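Local structure of SusD superfamily protein (Bacteroides fragilis NCTC 9343, 3NQP) at residues H42-T45 / F46-R50; Q451-W454 / D455-R458; G68-L72 / Q73-E77; K444-I447 / Q448-Q451. The protein probably binds glycans at the outer membrane as a SusD-family protein and, as in its relatives, delivers them for uptake. One frame throughout, in Å; residues are numbered along the deposited sequence.

Contact 1. Residues H42-T45 / F46-R50; sequences HTIT and FGELR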
loop_
_atom_site.group_PDB
_atom_site.type_symbol
_atom_site.label_atom_id
_atom_site.label_comp_id
_atom_site.label_asym_id
_atom_site.label_seq_id
_atom_site.Cartn_x
_atom_site.Cartn_y
_atom_site.Cartn_z
ATOM N N HIS A 42 -6.745 2.462 -2.194
ATOM C CA HIS A 42 -5.394 2.943 -1.926
ATOM C C HIS A 42 -4.375 1.788 -2.005
ATOM O O HIS A 42 -3.313 1.895 -2.652
ATOM C CB HIS A 42 -5.322 3.651 -0.571
ATOM C CG HIS A 42 -3.930 3.865 -0.093
ATOM N ND1 HIS A 42 -3.122 4.862 -0.587
ATOM C CD2 HIS A 42 -3.178 3.181 0.806
ATOM C CE1 HIS A 42 -1.931 4.791 -0.010
ATOM N NE2 HIS A 42 -1.932 3.763 0.828
ATOM N N THR A 43 -4.699 0.686 -1.335
ATOM C CA THR A 43 -3.781 -0.402 -1.148
ATOM C C THR A 43 -3.851 -1.356 -2.342
ATOM O O THR A 43 -2.814 -1.668 -2.972
ATOM C CB THR A 43 -4.092 -1.141 0.168
ATOM O OG1 THR A 43 -3.762 -0.282 1.276
ATOM C CG2 THR A 43 -3.359 -2.473 0.259
ATOM N N ILE A 44 -5.047 -1.785 -2.689
ATOM C CA ILE A 44 -5.189 -2.838 -3.731
ATOM C C ILE A 44 -5.246 -2.184 -5.135
ATOM O O ILE A 44 -4.365 -2.406 -5.956
ATOM C CB ILE A 44 -6.379 -3.734 -3.531
ATOM C CG1 ILE A 44 -6.368 -4.408 -2.131
ATOM C CG2 ILE A 44 -6.448 -4.778 -4.658
ATOM C CD1 ILE A 44 -5.233 -5.398 -1.833
ATOM N N THR A 45 -6.249 -1.372 -5.429
ATOM C CA THR A 45 -6.394 -0.834 -6.798
ATOM C C THR A 45 -5.162 -0.064 -7.270
ATOM O O THR A 45 -4.628 -0.365 -8.334
ATOM C CB THR A 45 -7.689 -0.005 -6.969
ATOM O OG1 THR A 45 -8.740 -0.736 -6.327
ATOM C CG2 THR A 45 -8.013 0.247 -8.468
ATOM N N PHE A 46 -4.699 0.862 -6.445
ATOM C CA PHE A 46 -3.577 1.739 -6.776
ATOM C C PHE A 46 -2.204 1.058 -6.483
ATOM O O PHE A 46 -1.307 1.083 -7.305
ATOM C CB PHE A 46 -3.655 3.004 -5.954
ATOM C CG PHE A 46 -4.778 3.942 -6.302
ATOM C CD1 PHE A 46 -5.450 3.900 -7.527
ATOM C CD2 PHE A 46 -5.085 4.969 -5.434
ATOM C CE1 PHE A 46 -6.452 4.849 -7.826
ATOM C CE2 PHE A 46 -6.082 5.938 -5.750
ATOM C CZ PHE A 46 -6.778 5.846 -6.933
ATOM N N GLY A 47 -2.074 0.411 -5.328
ATOM C CA GLY A 47 -0.780 -0.074 -4.865
ATOM C C GLY A 47 -0.362 -1.419 -5.418
ATOM O O GLY A 47 0.835 -1.649 -5.590
ATOM N N GLU A 48 -1.317 -2.330 -5.639
ATOM C CA GLU A 48 -0.962 -3.743 -5.980
ATOM C C GLU A 48 -1.208 -4.124 -7.431
ATOM O O GLU A 48 -0.374 -4.770 -8.051
ATOM C CB GLU A 48 -1.814 -4.750 -5.180
ATOM C CG GLU A 48 -1.533 -4.881 -3.772
ATOM C CD GLU A 48 -0.305 -5.678 -3.427
ATOM O OE1 GLU A 48 0.115 -6.613 -4.146
ATOM O OE2 GLU A 48 0.193 -5.385 -2.346
ATOM N N LEU A 49 -2.390 -3.782 -7.958
ATOM C CA LEU A 49 -2.855 -4.480 -9.171
ATOM C C LEU A 49 -1.989 -4.351 -10.412
ATOM O O LEU A 49 -1.925 -5.281 -11.204
ATOM C CB LEU A 49 -4.294 -4.127 -9.516
ATOM C CG LEU A 49 -5.426 -4.587 -8.578
ATOM C CD1 LEU A 49 -6.765 -4.125 -9.184
ATOM C CD2 LEU A 49 -5.429 -6.117 -8.241
ATOM N N ARG A 50 -1.393 -3.190 -10.636
ATOM C CA ARG A 50 -0.533 -2.988 -11.816
ATOM C C ARG A 50 0.878 -3.555 -11.625
ATOM O O ARG A 50 1.732 -3.395 -12.499
ATOM C CB ARG A 50 -0.452 -1.496 -12.153
ATOM C CG ARG A 50 -1.753 -0.927 -12.654
ATOM C CD ARG A 50 -1.549 0.520 -13.164
ATOM N NE ARG A 50 -0.819 0.492 -14.435
ATOM C CZ ARG A 50 -0.543 1.518 -15.226
ATOM N NH1 ARG A 50 -0.879 2.757 -14.909
ATOM N NH2 ARG A 50 0.101 1.287 -16.363
HETATM O O HOH W 1 -2.087 -0.589 -9.345
#

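Contact 2. Residues Q451-W454 / D455-R458; sequences QRWW and DLRR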
loop_
_atom_site.group_PDB
_atom_site.type_symbol
_atom_site.label_atom_id
_atom_site.label_comp_id
_atom_site.label_asym_id
_atom_site.label_seq_id
_atom_site.Cartn_x
_atom_site.Cartn_y
_atom_site.Cartn_z
ATOM N N GLN A 451 2.416 -1.845 -2.163
ATOM C CA GLN A 451 3.676 -1.222 -2.513
ATOM C C GLN A 451 4.203 -1.418 -3.959
ATOM O O GLN A 451 4.897 -0.520 -4.508
ATOM C CB GLN A 451 4.753 -1.701 -1.559
ATOM C CG GLN A 451 4.475 -1.414 -0.075
ATOM C CD GLN A 451 4.401 0.046 0.228
ATOM O OE1 GLN A 451 5.358 0.802 0.020
ATOM N NE2 GLN A 451 3.226 0.482 0.695
ATOM N N ARG A 452 3.944 -2.580 -4.544
ATOM C CA ARG A 452 4.713 -2.953 -5.719
ATOM C C ARG A 452 4.570 -2.000 -6.912
ATOM O O ARG A 452 5.570 -1.690 -7.594
ATOM C CB ARG A 452 4.457 -4.385 -6.185
ATOM C CG ARG A 452 5.519 -4.796 -7.229
ATOM C CD ARG A 452 5.539 -6.307 -7.504
ATOM N NE ARG A 452 6.908 -6.746 -7.686
ATOM C CZ ARG A 452 7.541 -6.930 -8.835
ATOM N NH1 ARG A 452 6.918 -6.848 -10.008
ATOM N NH2 ARG A 452 8.810 -7.295 -8.793
ATOM N N TRP A 453 3.375 -1.512 -7.166
ATOM C CA TRP A 453 3.216 -0.584 -8.312
ATOM C C TRP A 453 4.080 0.632 -8.051
ATOM O O TRP A 453 4.773 1.118 -8.946
ATOM C CB TRP A 453 1.747 -0.162 -8.537
ATOM C CG TRP A 453 1.590 0.936 -9.631
ATOM C CD1 TRP A 453 1.054 2.140 -9.468
ATOM C CD2 TRP A 453 2.036 0.863 -10.995
ATOM N NE1 TRP A 453 1.128 2.873 -10.642
ATOM C CE2 TRP A 453 1.708 2.091 -11.603
ATOM C CE3 TRP A 453 2.648 -0.129 -11.763
ATOM C CZ2 TRP A 453 1.991 2.356 -12.916
ATOM C CZ3 TRP A 453 2.933 0.143 -13.075
ATOM C CH2 TRP A 453 2.588 1.372 -13.640
ATOM N N TRP A 454 4.036 1.131 -6.807
ATOM C CA TRP A 454 4.829 2.326 -6.466
ATOM C C TRP A 454 6.347 2.045 -6.586
ATOM O O TRP A 454 7.109 2.841 -7.166
ATOM C CB TRP A 454 4.434 2.870 -5.094
ATOM C CG TRP A 454 2.953 3.199 -4.954
ATOM C CD1 TRP A 454 2.156 2.941 -3.884
ATOM C CD2 TRP A 454 2.147 3.927 -5.885
ATOM N NE1 TRP A 454 0.882 3.440 -4.112
ATOM C CE2 TRP A 454 0.867 4.045 -5.336
ATOM C CE3 TRP A 454 2.391 4.489 -7.136
ATOM C CZ2 TRP A 454 -0.166 4.689 -5.996
ATOM C CZ3 TRP A 454 1.341 5.123 -7.798
ATOM C CH2 TRP A 454 0.096 5.207 -7.222
ATOM N N ASP A 455 6.762 0.900 -6.073
ATOM C CA ASP A 455 8.166 0.462 -6.166
ATOM C C ASP A 455 8.668 0.400 -7.620
ATOM O O ASP A 455 9.799 0.818 -7.879
ATOM C CB ASP A 455 8.341 -0.896 -5.481
ATOM C CG ASP A 455 8.081 -0.839 -3.977
ATOM O OD1 ASP A 455 8.105 0.251 -3.376
ATOM O OD2 ASP A 455 7.820 -1.908 -3.374
ATOM N N LEU A 456 7.811 -0.094 -8.543
ATOM C CA LEU A 456 8.147 -0.177 -9.960
ATOM C C LEU A 456 8.245 1.179 -10.619
ATOM O O LEU A 456 9.092 1.378 -11.508
ATOM C CB LEU A 456 7.142 -1.026 -10.733
ATOM C CG LEU A 456 7.143 -2.516 -10.349
ATOM C CD1 LEU A 456 5.840 -3.158 -10.939
ATOM C CD2 LEU A 456 8.410 -3.247 -10.875
ATOM N N ARG A 457 7.400 2.117 -10.204
ATOM C CA ARG A 457 7.487 3.492 -10.716
ATOM C C ARG A 457 8.757 4.202 -10.219
ATOM O O ARG A 457 9.350 4.989 -10.938
ATOM C CB ARG A 457 6.289 4.343 -10.243
ATOM C CG ARG A 457 4.952 4.023 -10.906
ATOM C CD ARG A 457 4.725 4.642 -12.253
ATOM N NE ARG A 457 5.127 6.058 -12.360
ATOM C CZ ARG A 457 4.458 7.097 -11.896
ATOM N NH1 ARG A 457 3.332 6.942 -11.263
ATOM N NH2 ARG A 457 4.935 8.310 -12.065
ATOM N N ARG A 458 9.172 3.890 -8.997
ATOM C CA ARG A 458 10.111 4.712 -8.259
ATOM C C ARG A 458 11.523 4.202 -8.311
ATOM O O ARG A 458 12.451 4.975 -8.519
ATOM C CB ARG A 458 9.665 4.820 -6.804
ATOM C CG ARG A 458 10.393 5.874 -5.937
ATOM C CD ARG A 458 10.083 5.687 -4.442
ATOM N NE ARG A 458 10.501 4.382 -3.991
ATOM C CZ ARG A 458 9.699 3.327 -3.758
ATOM N NH1 ARG A 458 8.358 3.390 -3.868
ATOM N NH2 ARG A 458 10.252 2.180 -3.439
HETATM O O HOH W 2 0.520 5.502 -11.573
#

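Contact 3. Residues G68-L72 / Q73-E77; sequences GDIIL and QNFDE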
loop_
_atom_site.group_PDB
_atom_site.type_symbol
_atom_site.label_atom_id
_atom_site.label_comp_id
_atom_site.label_asym_id
_atom_site.label_seq_id
_atom_site.Cartn_x
_atom_site.Cartn_y
_atom_site.Cartn_z
ATOM N N GLY A 68 -9.383 -7.006 -14.559
ATOM C CA GLY A 68 -8.360 -7.602 -15.471
ATOM C C GLY A 68 -7.675 -6.546 -16.339
ATOM O O GLY A 68 -6.478 -6.638 -16.631
ATOM N N ASP A 69 -8.412 -5.532 -16.772
ATOM C CA ASP A 69 -7.786 -4.458 -17.560
ATOM C C ASP A 69 -6.669 -3.701 -16.807
ATOM O O ASP A 69 -5.638 -3.340 -17.418
ATOM C CB ASP A 69 -8.810 -3.456 -18.063
ATOM C CG ASP A 69 -9.692 -4.021 -19.183
ATOM O OD1 ASP A 69 -9.195 -4.705 -20.110
ATOM O OD2 ASP A 69 -10.900 -3.738 -19.121
ATOM N N ILE A 70 -6.875 -3.412 -15.529
ATOM C CA ILE A 70 -5.800 -2.764 -14.717
ATOM C C ILE A 70 -4.558 -3.667 -14.695
ATOM O O ILE A 70 -3.427 -3.228 -14.953
ATOM C CB ILE A 70 -6.238 -2.416 -13.247
ATOM C CG1 ILE A 70 -7.385 -1.401 -13.229
ATOM C CG2 ILE A 70 -5.047 -1.818 -12.410
ATOM C CD1 ILE A 70 -7.936 -1.099 -11.868
ATOM N N ILE A 71 -4.790 -4.940 -14.410
ATOM C CA ILE A 71 -3.745 -5.924 -14.276
ATOM C C ILE A 71 -2.955 -6.042 -15.572
ATOM O O ILE A 71 -1.743 -6.131 -15.521
ATOM C CB ILE A 71 -4.325 -7.289 -13.855
ATOM C CG1 ILE A 71 -4.848 -7.211 -12.417
ATOM C CG2 ILE A 71 -3.242 -8.363 -14.050
ATOM C CD1 ILE A 71 -5.880 -8.257 -12.000
ATOM N N LEU A 72 -3.649 -5.993 -16.724
ATOM C CA LEU A 72 -3.051 -6.109 -18.047
ATOM C C LEU A 72 -2.458 -4.792 -18.548
ATOM O O LEU A 72 -1.929 -4.725 -19.642
ATOM C CB LEU A 72 -4.078 -6.658 -19.069
ATOM C CG LEU A 72 -4.512 -8.125 -18.835
ATOM C CD1 LEU A 72 -5.769 -8.530 -19.632
ATOM C CD2 LEU A 72 -3.328 -9.086 -19.108
ATOM N N GLN A 73 -2.537 -3.738 -17.757
ATOM C CA GLN A 73 -2.059 -2.444 -18.211
ATOM C C GLN A 73 -2.856 -1.888 -19.421
ATOM O O GLN A 73 -2.328 -1.071 -20.169
ATOM C CB GLN A 73 -0.548 -2.471 -18.555
ATOM C CG GLN A 73 0.335 -3.346 -17.598
ATOM C CD GLN A 73 0.481 -2.781 -16.208
ATOM O OE1 GLN A 73 0.292 -1.587 -16.018
ATOM N NE2 GLN A 73 0.841 -3.636 -15.224
ATOM N N ASN A 74 -4.116 -2.320 -19.576
ATOM C CA ASN A 74 -4.977 -1.895 -20.661
ATOM C C ASN A 74 -5.629 -0.612 -20.186
ATOM O O ASN A 74 -6.611 -0.664 -19.426
ATOM C CB ASN A 74 -6.129 -2.874 -20.945
ATOM C CG ASN A 74 -5.688 -4.197 -21.523
ATOM O OD1 ASN A 74 -4.553 -4.356 -22.012
ATOM N ND2 ASN A 74 -6.617 -5.172 -21.493
ATOM N N PHE A 75 -5.060 0.518 -20.605
ATOM C CA PHE A 75 -5.507 1.820 -20.161
ATOM C C PHE A 75 -5.701 2.747 -21.341
ATOM O O PHE A 75 -4.806 2.872 -22.171
ATOM C CB PHE A 75 -4.477 2.445 -19.239
ATOM C CG PHE A 75 -4.586 1.986 -17.798
ATOM C CD1 PHE A 75 -5.557 2.530 -16.956
ATOM C CD2 PHE A 75 -3.735 1.042 -17.286
ATOM C CE1 PHE A 75 -5.661 2.144 -15.651
ATOM C CE2 PHE A 75 -3.860 0.623 -15.958
ATOM C CZ PHE A 75 -4.809 1.181 -15.150
ATOM N N ASP A 76 -6.872 3.372 -21.391
ATOM C CA ASP A 76 -7.183 4.448 -22.356
ATOM C C ASP A 76 -8.456 5.150 -21.868
ATOM O O ASP A 76 -8.966 4.850 -20.773
ATOM C CB ASP A 76 -7.316 3.865 -23.779
ATOM C CG ASP A 76 -8.376 2.778 -23.879
ATOM O OD1 ASP A 76 -9.450 2.917 -23.250
ATOM O OD2 ASP A 76 -8.150 1.776 -24.596
ATOM N N GLU A 77 -9.012 6.065 -22.663
ATOM C CA GLU A 77 -10.161 6.839 -22.205
ATOM C C GLU A 77 -11.470 6.045 -21.979
ATOM O O GLU A 77 -12.413 6.597 -21.430
ATOM C CB GLU A 77 -10.435 8.025 -23.130
ATOM C CG GLU A 77 -11.000 7.627 -24.461
ATOM C CD GLU A 77 -11.392 8.822 -25.341
ATOM O OE1 GLU A 77 -11.221 10.011 -24.960
ATOM O OE2 GLU A 77 -11.919 8.535 -26.422
HETATM O O HOH W 3 1.341 -6.629 -16.152
#

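Contact 4. Residues K444-I447 / Q448-Q451; sequences KEFI and QEGQ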
loop_
_atom_site.group_PDB
_atom_site.type_symbol
_atom_site.label_atom_id
_atom_site.label_comp_id
_atom_site.label_asym_id
_atom_site.label_seq_id
_atom_site.Cartn_x
_atom_site.Cartn_y
_atom_site.Cartn_z
ATOM N N LYS A 444 8.251 -9.661 -1.023
ATOM C CA LYS A 444 7.940 -10.683 -0.037
ATOM C C LYS A 444 7.258 -10.166 1.228
ATOM O O LYS A 444 6.362 -10.845 1.783
ATOM C CB LYS A 444 9.188 -11.415 0.363
ATOM C CG LYS A 444 9.752 -12.326 -0.684
ATOM C CD LYS A 444 11.089 -12.869 -0.169
ATOM C CE LYS A 444 11.809 -13.572 -1.276
ATOM N NZ LYS A 444 13.006 -14.260 -0.774
ATOM N N GLU A 445 7.704 -8.993 1.704
ATOM C CA GLU A 445 7.278 -8.461 3.003
ATOM C C GLU A 445 5.850 -7.890 2.933
ATOM O O GLU A 445 5.076 -7.991 3.898
ATOM C CB GLU A 445 8.258 -7.384 3.485
ATOM C CG GLU A 445 8.054 -6.798 4.871
ATOM C CD GLU A 445 8.227 -7.828 5.998
ATOM O OE1 GLU A 445 8.872 -8.864 5.785
ATOM O OE2 GLU A 445 7.712 -7.586 7.084
ATOM N N PHE A 446 5.522 -7.295 1.796
ATOM C CA PHE A 446 4.338 -6.446 1.663
ATOM C C PHE A 446 3.267 -6.923 0.651
ATOM O O PHE A 446 2.543 -6.135 0.050
ATOM C CB PHE A 446 4.784 -5.050 1.300
ATOM C CG PHE A 446 5.608 -4.406 2.317
ATOM C CD1 PHE A 446 5.085 -4.118 3.575
ATOM C CD2 PHE A 446 6.937 -4.067 2.058
ATOM C CE1 PHE A 446 5.875 -3.535 4.540
ATOM C CE2 PHE A 446 7.709 -3.466 3.029
ATOM C CZ PHE A 446 7.171 -3.210 4.273
ATOM N N ILE A 447 3.155 -8.222 0.504
ATOM C CA ILE A 447 2.038 -8.821 -0.231
ATOM C C ILE A 447 0.725 -8.310 0.363
ATOM O O ILE A 447 0.492 -8.409 1.564
ATOM C CB ILE A 447 2.118 -10.368 -0.221
ATOM C CG1 ILE A 447 3.285 -10.825 -1.128
ATOM C CG2 ILE A 447 0.788 -10.995 -0.739
ATOM C CD1 ILE A 447 3.559 -12.295 -1.136
ATOM N N GLN A 448 -0.098 -7.711 -0.501
ATOM C CA GLN A 448 -1.412 -7.244 -0.157
ATOM C C GLN A 448 -1.361 -5.976 0.710
ATOM O O GLN A 448 -2.316 -5.685 1.390
ATOM C CB GLN A 448 -2.233 -8.339 0.533
ATOM C CG GLN A 448 -3.722 -8.176 0.349
ATOM C CD GLN A 448 -4.506 -9.210 1.107
ATOM O OE1 GLN A 448 -4.479 -9.238 2.337
ATOM N NE2 GLN A 448 -5.254 -10.046 0.370
ATOM N N GLU A 449 -0.226 -5.266 0.659
ATOM C CA GLU A 449 0.027 -4.040 1.435
ATOM C C GLU A 449 0.430 -2.862 0.524
ATOM O O GLU A 449 0.883 -1.826 0.999
ATOM C CB GLU A 449 1.064 -4.315 2.518
ATOM C CG GLU A 449 0.550 -5.059 3.724
ATOM C CD GLU A 449 1.626 -5.212 4.754
ATOM O OE1 GLU A 449 2.428 -6.200 4.616
ATOM O OE2 GLU A 449 1.696 -4.333 5.672
ATOM N N GLY A 450 0.171 -2.990 -0.775
ATOM C CA GLY A 450 0.033 -1.823 -1.646
ATOM C C GLY A 450 1.320 -1.106 -2.046
ATOM O O GLY A 450 1.320 0.118 -2.235
ATOM N N GLN A 451 2.416 -1.845 -2.163
ATOM C CA GLN A 451 3.676 -1.222 -2.513
ATOM C C GLN A 451 4.203 -1.418 -3.959
ATOM O O GLN A 451 4.897 -0.520 -4.508
ATOM C CB GLN A 451 4.753 -1.701 -1.559
ATOM C CG GLN A 451 4.475 -1.414 -0.075
ATOM C CD GLN A 451 4.401 0.046 0.228
ATOM O OE1 GLN A 451 5.358 0.802 0.020
ATOM N NE2 GLN A 451 3.226 0.482 0.695
HETATM O O HOH W 4 2.750 -4.700 -2.627
#

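Contact 1. Residues H42-T45 / F46-R50
Ile44 and Leu49 meet in the last turn of helix 39-48, where the winding widens from alpha toward pi-type. The carbonyl oxygen of Ile44 is gripped twice: Glu48 N, four residues on, lies 3.1 Å from Ile44 O and is tilted out of the carbonyl plane, while Leu49 N, five residues on and likewise 3.1 Å from Ile44 O, sits nearly along the C=O axis at an angle of 164°. Leu49 then leans back over the same turn. Its CB rests against the carbonyls of Ile44 and Thr45. CG is held beside its own backbone N (chi1 -67°), which places Leu49 CG 3.6 Å from Ile44 O. From there the fork divides, CD1 going to Thr45 CA and CD2 stopping 4.0 Å from Ile44 CG2. A forked, apolar tip suits this buried place, and the side chain also reaches Ile70 of helix 68-71. With CG beside its own backbone N (chi1 -72°), Glu48 passes CG 3.6 Å from Thr43 O; the bend at chi2 then turns the carboxylate away, to Tyr319 and Gly450 N. Gly47 CA lies 3.2 Å from Thr43 O, a closeness consistent with a residue that has no side chain. On the flank a single water accepts from Arg50 N at 3.0 Å and donates to both Thr45 O and Phe46 O.

Contact 2. Residues Q451-W454 / D455-R458
Asp455 N donates to Gln451 O at 2.8 Å and 169°, starting the four-residue ladder of helix 452-458, which continues from Leu456 to Arg452 and from Arg457 to Trp453 and weakens in the last step, Arg458 to Trp454. Arginine suits position 457, since its aliphatic part can cross the Trp453 indole while its tip stays polar: CG lies over one face in a CH-pi contact, 4.1 Å from the centroid of the five-membered ring, and Arg457 CD is 3.6 Å from Trp453 CZ2. Bends at chi2 and chi3 carry its guanidinium past the ring to a water, which accepts weakly from Arg457 NH1 and, at 2.9 Å, from Trp453 NE1. Three residues apart, Arg458 and Asp455 form an end-on salt bridge. NH2 and NH1 of Arg458 both donate to Asp455 OD1, at 2.9 Å and 3.2 Å; NH1 meets the anti lone pair, NH2 comes from above the carboxylate plane. Lys442 shares this OD1, and Glu391 also binds Arg458. Leu456 lays CD2 over one face of the Arg452 guanidinium, whose NE pairs with Asp443. Trp213 of helix 200-216 packs on Trp454, Arg457 and Arg458, Leu439 of helix 431-445 touches Arg452 and Asp455, and Gly47 of helix 39-48 bonds to the Trp453 backbone.

Contact 3. Residues G68-L72 / Q73-E77
Asp69 and Asn74 clasp the end of helix 68-71, which closes in a Schellman motif. Their side chains cross at about a right angle, with the carboxylate and amide planes 48° apart, and Asn74 ND2 donates to Asp69 OD1 at 3.0 Å in an almost straight bond (174°). The acceptor lies in the plane of the Asn74 amide, and Asp69 OD1 is approached on its anti side, slightly out of the carboxylate plane. An amide suits position 74 because its N-H can follow the backbone back to the helix: Asn74 N itself bonds to Asp69 O at 2.8 Å, so main chain and side chain grip the same residue. The inner bond of the motif runs from Gln73 N to Ile70 O at 3.0 Å, the donor standing above the carbonyl plane. Leu72 lies alongside Asn74, pointing the same way, its CD1 3.9 Å from Asn74 ND2. On another side of the turn Ile70 and Phe75 cross obliquely, with Ile70 CG2 4.1 Å from Phe75 CZ; both are apolar and buried, and the Phe75 ring also meets that of Trp494. Gln73 takes the left-handed backbone shape (phi 64°) that turns the chain out of the helix. A bend at chi2 folds its amide back toward the last turn; its OE1 accepts from Arg50 NE, beyond the end of helix 39-48. The other end of that amide is tied in through a water that lies 3.2 Å from Gln73 NE2 and donates to Ile71 O.

Contact 4. Residues K444-I447 / Q448-Q451
A type II beta turn from Phe446 to Glu449 takes the chain out of helix 431-445 toward helix 452-458. Glu449 N closes it on Phe446 O at 3.0 Å, from above the carbonyl plane, and the positive phi this turn needs at its third place falls on Gln448 (73°). A water donates to the same oxygen and accepts from Gln451 N at 2.9 Å, extending the closure by two residues. Round the flat Phe446 ring three side chains gather. Glu445 CG lies over the centre of one face, and Glu449 CD stands at the edge, in the ring plane, its carboxylate turned 60° from the ring and its OE1 3.5 Å from Phe446 CD1. Gln451 CG comes 3.9 Å from Phe446 CB, while its NE2 bonds weakly back to Glu449 O and its OE1 accepts from Lys442 NZ. An aromatic ring suits the place, offering a broad face to the Glu445 methylene and an edge to the Glu449 carboxylate. The two acids have cationic partners: Glu445 pairs with Arg333, Arg381 and Arg412, Glu449 with Lys360 and Arg381. Lys360 NZ also binds Glu445 O at the helix end and Ile447 O within the turn, and both carboxylates are probably ionised.

How the contacts relate
Contact 1 comes first along the chain and contact 3 soon after, on the consecutive helices 39-48 and 68-71; contacts 4 and 2 follow far later and share Gln451, where the link between helices 431-445 and 452-458 ends. Contact 1 touches all three others, its centre about 10 Å from those of contacts 2 and 4 and about 13 Å from that of contact 3; Gly47, Glu48 and Arg50 bond in turn to contacts 2, 4 and 3. Between centres, contacts 2 and 4 are about 11 Å apart, contacts 2 and 3 about 17 Å, and contacts 3 and 4 about 21 Å. The end of helix 39-48 thus joins early and late parts of the SusD fold.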